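Local coordinates for protein GDP-mannose-dependent alpha-(1-6)-phosphatidylinositol monomannoside mannosyltransferase (PDB 3OKP) that belongs to the GT-B clan of glycosyltransferases, having two domains each built round a parallel beta sheet with helices packed against it, at residues 276-281 with 294-299; 288-293 with 312-317. One frame throughout, in Å; residues are numbered along the deposited sequence.

Contact 1 of 2, residues 276-281 with 294-299. With GDD (guanosine-5'-diphosphate-alpha-D-mannose), chain B.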
loop_
_atom_site.group_PDB
_atom_site.type_symbol
_atom_site.label_atom_id
_atom_site.label_comp_id
_atom_site.label_asym_id
_atom_site.label_seq_id
_atom_site.Cartn_x
_atom_site.Cartn_y
_atom_site.Cartn_z
ATOM N N PHE A 276 -7.086 -13.066 9.308
ATOM C CA PHE A 276 -7.358 -11.943 8.414
ATOM C C PHE A 276 -7.636 -12.492 7.021
ATOM O O PHE A 276 -6.846 -13.270 6.483
ATOM C CB PHE A 276 -6.197 -10.940 8.364
ATOM C CG PHE A 276 -6.423 -9.803 7.388
ATOM C CD1 PHE A 276 -6.029 -9.919 6.052
ATOM C CD2 PHE A 276 -7.048 -8.629 7.801
ATOM C CE1 PHE A 276 -6.255 -8.880 5.146
ATOM C CE2 PHE A 276 -7.270 -7.583 6.907
ATOM C CZ PHE A 276 -6.877 -7.711 5.575
ATOM N N ALA A 277 -8.760 -12.083 6.443
ATOM C CA ALA A 277 -9.146 -12.543 5.115
ATOM C C ALA A 277 -9.592 -11.378 4.239
ATOM O O ALA A 277 -10.389 -10.535 4.662
ATOM C CB ALA A 277 -10.246 -13.597 5.213
ATOM N N MET A 278 -9.053 -11.333 3.024
ATOM C CA MET A 278 -9.481 -10.375 2.010
ATOM C C MET A 278 -9.206 -11.014 0.651
ATOM O O MET A 278 -8.111 -10.866 0.105
ATOM C CB MET A 278 -8.756 -9.028 2.167
ATOM C CG MET A 278 -9.424 -7.863 1.437
ATOM S SD MET A 278 -8.872 -7.641 -0.271
ATOM C CE MET A 278 -7.373 -6.691 -0.026
ATOM N N PRO A 279 -10.197 -11.754 0.116
ATOM C CA PRO A 279 -10.015 -12.506 -1.123
ATOM C C PRO A 279 -10.197 -11.626 -2.362
ATOM O O PRO A 279 -11.170 -11.781 -3.106
ATOM C CB PRO A 279 -11.090 -13.594 -1.033
ATOM C CG PRO A 279 -12.181 -12.983 -0.209
ATOM C CD PRO A 279 -11.558 -11.917 0.667
ATOM N N ALA A 280 -9.250 -10.711 -2.564
ATOM C CA ALA A 280 -9.272 -9.765 -3.681
ATOM C C ALA A 280 -9.384 -10.461 -5.037
ATOM O O ALA A 280 -8.697 -11.453 -5.295
ATOM C CB ALA A 280 -8.030 -8.870 -3.643
ATOM N N ARG A 281 -10.267 -9.941 -5.886
ATOM C CA ARG A 281 -10.409 -10.426 -7.258
ATOM C C ARG A 281 -10.187 -9.288 -8.252
ATOM O O ARG A 281 -10.499 -8.129 -7.963
ATOM C CB ARG A 281 -11.780 -11.082 -7.481
ATOM C CG ARG A 281 -12.967 -10.124 -7.433
ATOM C CD ARG A 281 -14.256 -10.818 -7.849
ATOM N NE ARG A 281 -15.409 -9.925 -7.757
ATOM C CZ ARG A 281 -16.108 -9.699 -6.647
ATOM N NH1 ARG A 281 -15.779 -10.300 -5.512
ATOM N NH2 ARG A 281 -17.141 -8.865 -6.674
ATOM N N ILE A 294 -1.469 -3.617 1.090
ATOM C CA ILE A 294 -0.786 -3.332 2.350
ATOM C C ILE A 294 -1.498 -3.966 3.557
ATOM O O ILE A 294 -0.851 -4.295 4.551
ATOM C CB ILE A 294 -0.529 -1.800 2.546
ATOM C CG1 ILE A 294 0.476 -1.537 3.672
ATOM C CG2 ILE A 294 -1.813 -1.043 2.790
ATOM C CD1 ILE A 294 1.918 -1.605 3.220
ATOM N N VAL A 295 -2.815 -4.158 3.451
ATOM C CA VAL A 295 -3.593 -4.789 4.526
ATOM C C VAL A 295 -3.077 -6.184 4.906
ATOM O O VAL A 295 -3.148 -6.571 6.073
ATOM C CB VAL A 295 -5.125 -4.839 4.227
ATOM C CG1 VAL A 295 -5.722 -3.434 4.197
ATOM C CG2 VAL A 295 -5.425 -5.591 2.925
ATOM N N TYR A 296 -2.554 -6.921 3.923
ATOM C CA TYR A 296 -1.985 -8.253 4.156
ATOM C C TYR A 296 -0.699 -8.179 4.976
ATOM O O TYR A 296 -0.417 -9.063 5.790
ATOM C CB TYR A 296 -1.683 -8.958 2.831
ATOM C CG TYR A 296 -2.858 -9.131 1.890
ATOM C CD1 TYR A 296 -4.006 -9.822 2.282
ATOM C CD2 TYR A 296 -2.803 -8.635 0.589
ATOM C CE1 TYR A 296 -5.081 -9.991 1.405
ATOM C CE2 TYR A 296 -3.868 -8.802 -0.293
ATOM C CZ TYR A 296 -5.001 -9.482 0.121
ATOM O OH TYR A 296 -6.048 -9.645 -0.758
ATOM N N LEU A 297 0.077 -7.125 4.741
ATOM C CA LEU A 297 1.330 -6.892 5.453
ATOM C C LEU A 297 1.061 -6.430 6.875
ATOM O O LEU A 297 1.770 -6.816 7.804
ATOM C CB LEU A 297 2.184 -5.860 4.707
ATOM C CG LEU A 297 2.462 -6.168 3.232
ATOM C CD1 LEU A 297 3.118 -4.980 2.558
ATOM C CD2 LEU A 297 3.316 -7.422 3.078
ATOM N N GLU A 298 0.023 -5.607 7.031
ATOM C CA GLU A 298 -0.432 -5.135 8.335
ATOM C C GLU A 298 -0.889 -6.293 9.224
ATOM O O GLU A 298 -0.582 -6.325 10.417
ATOM C CB GLU A 298 -1.565 -4.117 8.159
ATOM C CG GLU A 298 -1.105 -2.774 7.588
ATOM C CD GLU A 298 -2.253 -1.860 7.184
ATOM O OE1 GLU A 298 -3.428 -2.295 7.203
ATOM O OE2 GLU A 298 -1.972 -0.695 6.838
ATOM N N ALA A 299 -1.612 -7.243 8.629
ATOM C CA ALA A 299 -2.095 -8.428 9.336
ATOM C C ALA A 299 -0.935 -9.307 9.789
ATOM O O ALA A 299 -0.875 -9.719 10.949
ATOM C CB ALA A 299 -3.045 -9.219 8.452
HETATM N N2 GDD B . -8.005 3.897 9.950
HETATM C C2 GDD B . -8.553 2.989 9.106
HETATM N N1 GDD B . -9.822 2.561 9.309
HETATM N N3 GDD B . -7.826 2.516 8.067
HETATM C C4 GDD B . -8.360 1.604 7.212
HETATM C C5 GDD B . -9.658 1.157 7.403
HETATM C C6 GDD B . -10.390 1.653 8.477
HETATM O O6 GDD B . -11.561 1.270 8.675
HETATM N N7 GDD B . -9.929 0.272 6.422
HETATM C C8 GDD B . -8.827 0.175 5.642
HETATM N N9 GDD B . -7.877 0.990 6.127
HETATM C "C1'" GDD B . -6.507 1.194 5.588
HETATM C "C2'" GDD B . -5.648 -0.038 5.825
HETATM O "O2'" GDD B . -5.064 -0.036 7.130
HETATM C "C3'" GDD B . -4.613 0.057 4.721
HETATM O "O3'" GDD B . -3.462 0.774 5.181
HETATM C "C4'" GDD B . -5.299 0.840 3.606
HETATM O "O4'" GDD B . -6.485 1.411 4.174
HETATM C "C5'" GDD B . -5.671 -0.058 2.427
HETATM O "O5'" GDD B . -4.649 -0.040 1.428
HETATM P PA GDD B . -4.471 -1.127 0.482
HETATM O O1A GDD B . -3.388 -0.968 -0.123
HETATM O O2A GDD B . -4.432 -2.228 1.086
HETATM O O3A GDD B . -5.559 -1.170 -0.478
HETATM P PB GDD B . -6.003 -0.042 -1.280
HETATM O O2B GDD B . -5.040 0.672 -1.633
HETATM O O3B GDD B . -6.586 -0.474 -2.298
HETATM O O1B GDD B . -6.945 0.752 -0.529
#
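Met278 O is gripped by two donors: the hydroxyl of Tyr296, at a short 2.5 Å from Tyr296 OH, and, weakly, the backbone N-H of Ala280. Tyr296 OH lies 16° from the carbonyl plane, and the oxygen itself sits at the edge of the tyrosine ring. The contact joins the strand and helix of a beta-alpha-beta unit in the Rossmann-like second domain, the two axes running antiparallel at 172°. Tyrosine suits this place because its ring spans the gap between helix and strand while its hydroxyl bonds the buried carbonyl. Met278, bent at chi2 and chi3, brings CE to 3.3 Å from Tyr296 OH, and SD makes an oblique Met-aromatic contact, 5.4 Å from the ring centre. Phe276 has CG anti to the backbone N (chi1 177°), and the ring beyond it meets the helix. There Phe276 CZ meets Val295 CB at 3.6 Å, Val295 O lies over one face, offset toward the rim, and the small Ala299 lets its CB approach Phe276 CG to 3.6 Å. On the ligand side, Glu298 grips the ribose of guanosine-5'-diphosphate-alpha-D-mannose, OE1 receiving O2' at 2.8 Å and OE2 receiving O3' at 2.7 Å.

Contact 2 of 2, residues 288-293 with 312-317. With GDD (guanosine-5'-diphosphate-alpha-D-mannose), chain B.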
loop_
_atom_site.group_PDB
_atom_site.type_symbol
_atom_site.label_atom_id
_atom_site.label_comp_id
_atom_site.label_asym_id
_atom_site.label_seq_id
_atom_site.Cartn_x
_atom_site.Cartn_y
_atom_site.Cartn_z
ATOM N N ASP A 288 -9.349 -3.021 -12.685
ATOM C CA ASP A 288 -9.679 -2.962 -11.268
ATOM C C ASP A 288 -8.933 -4.096 -10.558
ATOM O O ASP A 288 -9.434 -5.220 -10.454
ATOM C CB ASP A 288 -11.195 -3.070 -11.077
ATOM C CG ASP A 288 -11.657 -2.580 -9.721
ATOM O OD1 ASP A 288 -10.991 -1.701 -9.134
ATOM O OD2 ASP A 288 -12.699 -3.076 -9.244
ATOM N N VAL A 289 -7.731 -3.788 -10.085
ATOM C CA VAL A 289 -6.813 -4.809 -9.603
ATOM C C VAL A 289 -6.103 -4.401 -8.309
ATOM O O VAL A 289 -5.878 -3.212 -8.058
ATOM C CB VAL A 289 -5.788 -5.168 -10.730
ATOM C CG1 VAL A 289 -4.824 -4.002 -11.011
ATOM C CG2 VAL A 289 -5.037 -6.440 -10.416
ATOM N N GLU A 290 -5.770 -5.400 -7.492
ATOM C CA GLU A 290 -4.996 -5.189 -6.279
ATOM C C GLU A 290 -3.518 -5.075 -6.640
ATOM O O GLU A 290 -2.879 -6.068 -6.990
ATOM C CB GLU A 290 -5.236 -6.337 -5.287
ATOM C CG GLU A 290 -4.777 -6.053 -3.862
ATOM C CD GLU A 290 -5.533 -4.905 -3.212
ATOM O OE1 GLU A 290 -6.780 -4.879 -3.283
ATOM O OE2 GLU A 290 -4.874 -4.027 -2.623
ATOM N N GLY A 291 -2.991 -3.856 -6.568
ATOM C CA GLY A 291 -1.601 -3.583 -6.928
ATOM C C GLY A 291 -0.621 -4.346 -6.059
ATOM O O GLY A 291 0.334 -4.945 -6.560
ATOM N N LEU A 292 -0.861 -4.315 -4.752
ATOM C CA LEU A 292 -0.077 -5.095 -3.806
ATOM C C LEU A 292 -0.959 -5.584 -2.661
ATOM O O LEU A 292 -1.224 -6.783 -2.545
ATOM C CB LEU A 292 1.123 -4.291 -3.287
ATOM C CG LEU A 292 2.084 -5.016 -2.335
ATOM C CD1 LEU A 292 2.844 -6.146 -3.041
ATOM C CD2 LEU A 292 3.042 -4.023 -1.706
ATOM N N GLY A 293 -1.429 -4.654 -1.835
ATOM C CA GLY A 293 -2.292 -4.994 -0.708
ATOM C C GLY A 293 -1.572 -4.854 0.614
ATOM O O GLY A 293 -1.117 -5.841 1.194
ATOM N N GLY A 312 -3.882 -9.422 -8.943
ATOM C CA GLY A 312 -2.665 -8.624 -9.095
ATOM C C GLY A 312 -1.471 -9.048 -8.266
ATOM O O GLY A 312 -0.987 -10.175 -8.389
ATOM N N GLY A 313 -0.996 -8.134 -7.424
ATOM C CA GLY A 313 0.172 -8.383 -6.579
ATOM C C GLY A 313 -0.134 -8.962 -5.208
ATOM O O GLY A 313 0.779 -9.170 -4.411
ATOM N N ALA A 314 -1.412 -9.227 -4.931
ATOM C CA ALA A 314 -1.836 -9.787 -3.635
ATOM C C ALA A 314 -1.079 -11.050 -3.192
ATOM O O ALA A 314 -0.637 -11.117 -2.041
ATOM C CB ALA A 314 -3.348 -10.023 -3.601
ATOM N N PRO A 315 -0.931 -12.056 -4.087
ATOM C CA PRO A 315 -0.192 -13.261 -3.681
ATOM C C PRO A 315 1.277 -13.005 -3.309
ATOM O O PRO A 315 1.868 -13.799 -2.574
ATOM C CB PRO A 315 -0.280 -14.164 -4.921
ATOM C CG PRO A 315 -1.457 -13.668 -5.677
ATOM C CD PRO A 315 -1.432 -12.183 -5.471
ATOM N N GLU A 316 1.847 -11.901 -3.797
ATOM C CA GLU A 316 3.249 -11.551 -3.532
ATOM C C GLU A 316 3.509 -11.120 -2.085
ATOM O O GLU A 316 4.664 -11.052 -1.654
ATOM C CB GLU A 316 3.724 -10.442 -4.482
ATOM C CG GLU A 316 3.731 -10.816 -5.965
ATOM C CD GLU A 316 4.080 -9.640 -6.869
ATOM O OE1 GLU A 316 5.068 -8.929 -6.581
ATOM O OE2 GLU A 316 3.364 -9.424 -7.873
ATOM N N THR A 317 2.442 -10.828 -1.343
ATOM C CA THR A 317 2.565 -10.355 0.041
ATOM C C THR A 317 2.777 -11.482 1.054
ATOM O O THR A 317 3.282 -11.241 2.152
ATOM C CB THR A 317 1.338 -9.528 0.484
ATOM O OG1 THR A 317 0.165 -10.346 0.445
ATOM C CG2 THR A 317 1.146 -8.305 -0.412
HETATM N N2 GDD B . -8.005 3.897 9.950
HETATM C C2 GDD B . -8.553 2.989 9.106
HETATM N N1 GDD B . -9.822 2.561 9.309
HETATM N N3 GDD B . -7.826 2.516 8.067
HETATM C C4 GDD B . -8.360 1.604 7.212
HETATM C C5 GDD B . -9.658 1.157 7.403
HETATM C C6 GDD B . -10.390 1.653 8.477
HETATM O O6 GDD B . -11.561 1.270 8.675
HETATM N N7 GDD B . -9.929 0.272 6.422
HETATM C C8 GDD B . -8.827 0.175 5.642
HETATM N N9 GDD B . -7.877 0.990 6.127
HETATM C "C1'" GDD B . -6.507 1.194 5.588
HETATM C "C2'" GDD B . -5.648 -0.038 5.825
HETATM O "O2'" GDD B . -5.064 -0.036 7.130
HETATM C "C3'" GDD B . -4.613 0.057 4.721
HETATM O "O3'" GDD B . -3.462 0.774 5.181
HETATM C "C4'" GDD B . -5.299 0.840 3.606
HETATM O "O4'" GDD B . -6.485 1.411 4.174
HETATM C "C5'" GDD B . -5.671 -0.058 2.427
HETATM O "O5'" GDD B . -4.649 -0.040 1.428
HETATM P PA GDD B . -4.471 -1.127 0.482
HETATM O O1A GDD B . -3.388 -0.968 -0.123
HETATM O O2A GDD B . -4.432 -2.228 1.086
HETATM O O3A GDD B . -5.559 -1.170 -0.478
HETATM P PB GDD B . -6.003 -0.042 -1.280
HETATM O O2B GDD B . -5.040 0.672 -1.633
HETATM O O3B GDD B . -6.586 -0.474 -2.298
HETATM O O1B GDD B . -6.945 0.752 -0.529
#
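The flat groups through which Glu290 meets Gly313 are peptide units, not rings, and the carbonyl oxygens of 290-292 face the N-H of Gly313 and CA-H groups of 312-314. Glu290 O takes the N-H of Gly313 at 2.8 Å from Gly313 N, nearly along the C=O axis, while Gly312 CA brings a C-H to the same oxygen. The pattern then steps forward on both segments: Gly313 CA lies 3.4 Å from Gly291 O, and Ala314 CA lies 3.3 Å from Leu292 O. Such closeness suits glycine, because Gly312 and Gly313 present only hydrogen where a beta carbon would run into Glu290 O or Gly291 O. The positive phi of Gly312 and of Gly293 also favours this residue type. Val289 adds a tight touch, its CG2 3.5 Å from Gly312 CA.

At the other end Leu292 and Thr317 cross obliquely, with Leu292 CD1 3.8 Å from Thr317 CG2. Thr317 OG1 sits between the backbone N and the carbonyl carbon (chi1 62°) and bonds Ala314 O at 2.7 Å. This bond fixes the rotation of the side chain, whose methyl packs against Leu292 O. Ala314 O also accepts the backbone N of Thr317.

Glu316 and Gly291 reach the first domain: the Glu316 carboxylate bonds the backbone N of Gln149 and Tyr150, and Gly291 O takes Ser148 OG. Bent at chi2 (63°), Glu290 carries its carboxylate away from 312-317; OE1 forms salt bridges with Arg210 and Lys211, and OE2 comes to 3.6 Å from O3A of guanosine-5'-diphosphate-alpha-D-mannose. The loop 288-293 thus lines the diphosphate site, and the spacing of Glu290 and Glu298 matches the EX7E motif of many GT-B glycosyltransferases.

Overall arrangement
The two contacts interleave along the chain: 276-281, 288-293, 294-299, then 312-317. Their centres are about 9 Å apart, and both belong to the domain of the six-stranded parallel sheet. Contact 1 packs helix 294-301 on strand 275-278, whereas contact 2 pairs the loop leading into that helix with the loop following the neighbouring strand 306-308. They touch directly, since Tyr296 packs on Ala314 and Thr317, while Leu297 also meets Thr317. Both adjoin guanosine-5'-diphosphate-alpha-D-mannose, contact 1 at the ribose and phosphate and contact 2 at the diphosphate. One helix and its preceding loop therefore tie the sheet to the ligand pocket beside the cleft between domains.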